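Long-range contacts in lovastatin nonaketide synthase, polyketide synthase component (Aspergillus terreus, PDB 7CPX), which builds the nonaketide dihydromonacolin L from malonyl-CoA as a homodimeric, iterative polyketide synthase in the lovastatin pathway of the fungus: residues R1745-E1750 and M2299-A2305; T1793-E1797 and D2420-I2424. The protein carries 2 engineered substitutions. All blocks are in the same frame, centred on the assembly; numbering follows the deposited sequence.

Contact 1. Residues R1745-E1750 and M2299-A2305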
loop_
_atom_site.group_PDB
_atom_site.type_symbol
_atom_site.label_atom_id
_atom_site.label_comp_id
_atom_site.label_asym_id
_atom_site.label_seq_id
_atom_site.Cartn_x
_atom_site.Cartn_y
_atom_site.Cartn_z
ATOM N N ARG A 1745 -55.791 -10.255 -46.157
ATOM C CA ARG A 1745 -54.996 -9.395 -45.295
ATOM C C ARG A 1745 -53.604 -9.193 -45.871
ATOM O O ARG A 1745 -53.073 -8.077 -45.867
ATOM C CB ARG A 1745 -54.932 -10.024 -43.906
ATOM C CG ARG A 1745 -54.164 -9.253 -42.864
ATOM C CD ARG A 1745 -54.328 -9.918 -41.510
ATOM N NE ARG A 1745 -55.723 -9.967 -41.086
ATOM C CZ ARG A 1745 -56.163 -10.619 -40.019
ATOM N NH1 ARG A 1745 -55.344 -11.308 -39.242
ATOM N NH2 ARG A 1745 -57.458 -10.581 -39.725
ATOM N N SER A 1746 -52.999 -10.269 -46.374
ATOM C CA SER A 1746 -51.706 -10.141 -47.038
ATOM C C SER A 1746 -51.839 -9.420 -48.372
ATOM O O SER A 1746 -50.942 -8.670 -48.769
ATOM C CB SER A 1746 -51.077 -11.512 -47.239
ATOM O OG SER A 1746 -50.585 -12.031 -46.018
ATOM N N ILE A 1747 -52.942 -9.650 -49.088
ATOM C CA ILE A 1747 -53.162 -8.959 -50.355
ATOM C C ILE A 1747 -53.192 -7.454 -50.139
ATOM O O ILE A 1747 -52.656 -6.682 -50.944
ATOM C CB ILE A 1747 -54.462 -9.456 -51.013
ATOM C CG1 ILE A 1747 -54.282 -10.882 -51.523
ATOM C CG2 ILE A 1747 -54.856 -8.541 -52.156
ATOM C CD1 ILE A 1747 -55.581 -11.624 -51.725
ATOM N N ARG A 1748 -53.823 -7.012 -49.050
ATOM C CA ARG A 1748 -53.897 -5.583 -48.766
ATOM C C ARG A 1748 -52.507 -4.969 -48.683
ATOM O O ARG A 1748 -52.342 -3.766 -48.916
ATOM C CB ARG A 1748 -54.664 -5.346 -47.466
ATOM C CG ARG A 1748 -54.942 -3.882 -47.172
ATOM C CD ARG A 1748 -55.919 -3.703 -46.019
ATOM N NE ARG A 1748 -55.423 -4.270 -44.769
ATOM C CZ ARG A 1748 -55.782 -5.447 -44.273
ATOM N NH1 ARG A 1748 -56.641 -6.234 -44.901
ATOM N NH2 ARG A 1748 -55.268 -5.844 -43.112
ATOM N N ARG A 1749 -51.501 -5.776 -48.353
ATOM C CA ARG A 1749 -50.111 -5.344 -48.354
ATOM C C ARG A 1749 -49.472 -5.503 -49.727
ATOM O O ARG A 1749 -48.748 -4.614 -50.185
ATOM C CB ARG A 1749 -49.318 -6.150 -47.324
ATOM C CG ARG A 1749 -49.890 -6.094 -45.921
ATOM C CD ARG A 1749 -49.294 -4.953 -45.134
ATOM N NE ARG A 1749 -47.875 -5.172 -44.879
ATOM C CZ ARG A 1749 -47.393 -5.893 -43.875
ATOM N NH1 ARG A 1749 -48.192 -6.466 -42.989
ATOM N NH2 ARG A 1749 -46.078 -6.046 -43.758
ATOM N N GLU A 1750 -49.733 -6.632 -50.386
ATOM C CA GLU A 1750 -49.164 -6.883 -51.705
ATOM C C GLU A 1750 -49.620 -5.830 -52.703
ATOM O O GLU A 1750 -48.806 -5.243 -53.425
ATOM C CB GLU A 1750 -49.570 -8.275 -52.185
ATOM C CG GLU A 1750 -49.010 -9.414 -51.356
ATOM C CD GLU A 1750 -49.650 -10.748 -51.684
ATOM O OE1 GLU A 1750 -50.597 -10.772 -52.499
ATOM O OE2 GLU A 1750 -49.205 -11.774 -51.128
ATOM N N MET A 2299 -51.108 -8.923 -39.821
ATOM C CA MET A 2299 -50.936 -7.735 -40.642
ATOM C C MET A 2299 -50.693 -8.036 -42.111
ATOM O O MET A 2299 -50.778 -7.114 -42.930
ATOM C CB MET A 2299 -49.763 -6.892 -40.122
ATOM C CG MET A 2299 -49.811 -6.626 -38.630
ATOM S SD MET A 2299 -48.483 -5.543 -38.074
ATOM C CE MET A 2299 -47.037 -6.423 -38.661
ATOM N N GLY A 2300 -50.397 -9.279 -42.473
ATOM C CA GLY A 2300 -50.034 -9.611 -43.831
ATOM C C GLY A 2300 -48.574 -9.315 -44.111
ATOM O O GLY A 2300 -47.849 -8.730 -43.306
ATOM N N ASN A 2301 -48.137 -9.737 -45.290
ATOM C CA ASN A 2301 -46.768 -9.498 -45.723
ATOM C C ASN A 2301 -46.662 -9.776 -47.217
ATOM O O ASN A 2301 -47.155 -10.811 -47.684
ATOM C CB ASN A 2301 -45.793 -10.378 -44.941
ATOM C CG ASN A 2301 -44.347 -9.999 -45.177
ATOM O OD1 ASN A 2301 -44.016 -8.823 -45.322
ATOM N ND2 ASN A 2301 -43.474 -10.998 -45.218
ATOM N N PRO A 2302 -46.041 -8.894 -48.000
ATOM C CA PRO A 2302 -45.926 -9.161 -49.438
ATOM C C PRO A 2302 -45.235 -10.489 -49.704
ATOM O O PRO A 2302 -44.225 -10.823 -49.081
ATOM C CB PRO A 2302 -45.101 -7.977 -49.952
ATOM C CG PRO A 2302 -45.391 -6.883 -48.993
ATOM C CD PRO A 2302 -45.551 -7.546 -47.657
ATOM N N GLY A 2303 -45.793 -11.246 -50.645
ATOM C CA GLY A 2303 -45.241 -12.526 -51.025
ATOM C C GLY A 2303 -45.547 -13.666 -50.079
ATOM O O GLY A 2303 -45.030 -14.770 -50.285
ATOM N N GLN A 2304 -46.372 -13.443 -49.051
ATOM C CA GLN A 2304 -46.661 -14.481 -48.070
ATOM C C GLN A 2304 -48.149 -14.558 -47.748
ATOM O O GLN A 2304 -48.526 -14.873 -46.615
ATOM C CB GLN A 2304 -45.864 -14.255 -46.784
ATOM C CG GLN A 2304 -44.373 -14.494 -46.930
ATOM C CD GLN A 2304 -43.630 -14.330 -45.622
ATOM O OE1 GLN A 2304 -44.183 -13.838 -44.638
ATOM N NE2 GLN A 2304 -42.369 -14.745 -45.600
ATOM N N ALA A 2305 -49.009 -14.278 -48.729
ATOM C CA ALA A 2305 -50.440 -14.460 -48.513
ATOM C C ALA A 2305 -50.770 -15.919 -48.252
ATOM O O ALA A 2305 -51.687 -16.225 -47.484
ATOM C CB ALA A 2305 -51.227 -13.940 -49.713
#
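Arg1745 lies along the peptide that joins Met2299 to Gly2300, its CG 3.8 Å from Gly2300 N. The chain runs out anti to its own backbone nitrogen (chi1 -179°) and carries the guanidinium beyond the loop, where NH1 bonds to Ala2297 O and NH2 pairs with Glu1797. One residue on, Ser1746 meets the loop backbone almost directly: its CA is 3.7 Å from the CA of Gly2300. A residue without a side chain suits this spot, both for the nearness of the helix and for its positive phi. Ser1746 CB packs on Ala2305, with the two CB atoms 3.5 Å apart. The stronger partner of its hydroxyl is that of Ser2308; the position of OG, and with it a weak bond from Asn2301 N, is doubtful. Arg1749 points at the loop and is buried there. Bends at chi2 and chi3 fold its guanidinium back across Gly2300 and Asn2301, so that Asn2301 CA lies over one face near the rim and Met2299 lies at the edge. NE is held by Thr2417 OG1, whereas the exact place of NH1 is doubtful. Glu1750 ends the segment with an extended chain: CG rests 3.6 Å from Pro2302 CA, and OE2 takes a weak bond from Ala2305 N at 3.5 Å. That carboxylate thus stands by the start of helix 2305-2323, where the helix dipole would probably favour its negative charge. The type II turn from Asn2301 to Gln2304 brings the loop round to it. Overall, the C-terminal end of helix 1735-1750 packs against the link between helices 2296-2299 and 2305-2323 of the ketoreductase, while Ile1747 and Arg1748 touch Val1756 on strand 1755-1761.

Contact 2. Residues T1793-E1797 and D2420-I2424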
loop_
_atom_site.group_PDB
_atom_site.type_symbol
_atom_site.label_atom_id
_atom_site.label_comp_id
_atom_site.label_asym_id
_atom_site.label_seq_id
_atom_site.Cartn_x
_atom_site.Cartn_y
_atom_site.Cartn_z
ATOM N N THR A 1793 -60.968 6.624 -41.278
ATOM C CA THR A 1793 -60.008 5.586 -41.612
ATOM C C THR A 1793 -60.644 4.540 -42.518
ATOM O O THR A 1793 -61.865 4.474 -42.676
ATOM C CB THR A 1793 -59.465 4.920 -40.345
ATOM O OG1 THR A 1793 -59.410 5.884 -39.285
ATOM C CG2 THR A 1793 -58.073 4.381 -40.591
ATOM N N GLN A 1794 -59.785 3.703 -43.104
ATOM C CA GLN A 1794 -60.226 2.824 -44.183
ATOM C C GLN A 1794 -61.247 1.802 -43.700
ATOM O O GLN A 1794 -62.232 1.529 -44.396
ATOM C CB GLN A 1794 -59.022 2.118 -44.805
ATOM C CG GLN A 1794 -59.134 1.919 -46.311
ATOM C CD GLN A 1794 -59.190 3.228 -47.080
ATOM O OE1 GLN A 1794 -59.991 3.383 -48.000
ATOM N NE2 GLN A 1794 -58.334 4.174 -46.708
ATOM N N GLU A 1795 -61.057 1.249 -42.503
ATOM C CA GLU A 1795 -61.663 0.126 -41.797
ATOM C C GLU A 1795 -61.296 -1.176 -42.502
ATOM O O GLU A 1795 -62.173 -1.859 -43.048
ATOM C CB GLU A 1795 -63.183 0.285 -41.740
ATOM C CG GLU A 1795 -63.646 1.614 -41.177
ATOM C CD GLU A 1795 -65.136 1.830 -41.343
ATOM O OE1 GLU A 1795 -65.805 0.950 -41.925
ATOM O OE2 GLU A 1795 -65.640 2.881 -40.892
ATOM N N PRO A 1796 -60.014 -1.547 -42.514
ATOM C CA PRO A 1796 -59.590 -2.683 -43.351
ATOM C C PRO A 1796 -60.295 -3.989 -43.032
ATOM O O PRO A 1796 -60.533 -4.789 -43.944
ATOM C CB PRO A 1796 -58.085 -2.774 -43.066
ATOM C CG PRO A 1796 -57.933 -2.198 -41.705
ATOM C CD PRO A 1796 -58.929 -1.078 -41.636
ATOM N N GLU A 1797 -60.621 -4.246 -41.769
ATOM C CA GLU A 1797 -61.240 -5.511 -41.385
ATOM C C GLU A 1797 -62.258 -5.259 -40.287
ATOM O O GLU A 1797 -61.890 -4.896 -39.166
ATOM C CB GLU A 1797 -60.186 -6.520 -40.921
ATOM C CG GLU A 1797 -59.141 -6.843 -41.975
ATOM C CD GLU A 1797 -58.170 -7.914 -41.523
ATOM O OE1 GLU A 1797 -58.291 -8.380 -40.370
ATOM O OE2 GLU A 1797 -57.286 -8.293 -42.320
ATOM N N ASP A 2420 -49.965 2.444 -42.666
ATOM C CA ASP A 2420 -51.281 3.004 -42.939
ATOM C C ASP A 2420 -52.412 2.143 -42.399
ATOM O O ASP A 2420 -53.559 2.602 -42.372
ATOM C CB ASP A 2420 -51.465 3.197 -44.446
ATOM C CG ASP A 2420 -50.456 4.160 -45.038
ATOM O OD1 ASP A 2420 -50.010 5.075 -44.314
ATOM O OD2 ASP A 2420 -50.111 4.006 -46.228
ATOM N N ASP A 2421 -52.126 0.919 -41.971
ATOM C CA ASP A 2421 -53.163 0.047 -41.441
ATOM C C ASP A 2421 -53.563 0.525 -40.050
ATOM O O ASP A 2421 -52.704 0.598 -39.164
ATOM C CB ASP A 2421 -52.671 -1.394 -41.382
ATOM C CG ASP A 2421 -53.782 -2.381 -41.078
ATOM O OD1 ASP A 2421 -54.749 -2.004 -40.382
ATOM O OD2 ASP A 2421 -53.689 -3.539 -41.536
ATOM N N PRO A 2422 -54.835 0.860 -39.811
ATOM C CA PRO A 2422 -55.229 1.303 -38.466
ATOM C C PRO A 2422 -55.168 0.206 -37.423
ATOM O O PRO A 2422 -55.198 0.511 -36.225
ATOM C CB PRO A 2422 -56.664 1.795 -38.669
ATOM C CG PRO A 2422 -57.164 0.974 -39.806
ATOM C CD PRO A 2422 -55.986 0.830 -40.729
ATOM N N ARG A 2423 -55.091 -1.059 -37.840
ATOM C CA ARG A 2423 -55.058 -2.160 -36.884
ATOM C C ARG A 2423 -53.918 -1.992 -35.887
ATOM O O ARG A 2423 -54.025 -2.413 -34.730
ATOM C CB ARG A 2423 -54.920 -3.481 -37.639
ATOM C CG ARG A 2423 -55.257 -4.717 -36.831
ATOM C CD ARG A 2423 -54.844 -5.977 -37.577
ATOM N NE ARG A 2423 -55.670 -7.125 -37.220
ATOM C CZ ARG A 2423 -56.821 -7.428 -37.804
ATOM N NH1 ARG A 2423 -57.324 -6.679 -38.772
ATOM N NH2 ARG A 2423 -57.485 -8.510 -37.407
ATOM N N ILE A 2424 -52.826 -1.364 -36.315
ATOM C CA ILE A 2424 -51.615 -1.240 -35.514
ATOM C C ILE A 2424 -51.539 0.149 -34.897
ATOM O O ILE A 2424 -50.468 0.587 -34.462
ATOM C CB ILE A 2424 -50.373 -1.504 -36.378
ATOM C CG1 ILE A 2424 -50.149 -0.307 -37.307
ATOM C CG2 ILE A 2424 -50.551 -2.784 -37.171
ATOM C CD1 ILE A 2424 -49.307 -0.599 -38.504
#
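Pro1796 and Pro2422 meet ring to ring in the tightly packed middle of this contact, with Pro1796 CD 3.3 Å from Pro2422 CG. The backbones themselves stay apart, the nearest CA pair being Thr1793 and Pro2422 at 7.1 Å, and side chains bridge the interval. Beside the prolines, Pro1796 CG also lies 3.5 Å from Asp2421 OD1. This same oxygen accepts from Arg2423 N (2.7 Å, 164°), approached from above the carboxylate plane, and so forms an Asx turn that fixes the bend leading into the 3-10 segment. Arg2423 leaves that turn extended from CG to NE, with CG anti to the backbone nitrogen (chi1 -164°), and this reach brings NH1 to Glu1797 OE1 at 2.5 Å. The salt bridge is made obliquely: carboxylate and guanidinium planes are 71° apart, and its hydrogen bond is bent and weak. Glu1797 is shared, since OE1 also pairs with Arg1745 and OE2 with Arg1748, whose guanidinium is further bound by Asp2421 OD2. Several arginines thus balance two buried acids, which would probably favour the ionised carboxylates. Packing is sparser at the Thr1793 end, which is partly exposed. There a single methyl, CG2, slides along the Pro2422 ring, 3.5 Å from CB, and the hydroxyl makes a weak bond to Thr1791 O instead of crossing the contact. Asp2420, exposed to solvent, turns to Lys2413. The two segments come together beside a mixed sheet: Glu1797 lies where the loop leads into strand 1797-1801, next to strand 1755-1761, while Arg2423 bonds through its backbone to Leu1810 of strand 1804-1811 and makes a cation-pi contact with Trp1276 of outermost strand 1275-1280.

Contacts 1 and 2 have centres 14 Å apart, and their segments alternate along the chain: 1745-1750, 1793-1797, 2299-2305, 2420-2424. The earlier two belong to one mixed sheet and its helix 1735-1750, which links parallel strands 1720-1728 and 1755-1761; the later two belong to the ketoreductase domain. The pairing is consistent with the structural and catalytic halves of a polyketide synthase ketoreductase, brought together although some 550 residues separate 1750 from 2299. The contacts also touch each other: Arg1748 packs on Pro1796 and Met2299 on Ile2424. Together with the shared ion pairs, this makes them one continuous interface, away from the annotated sites.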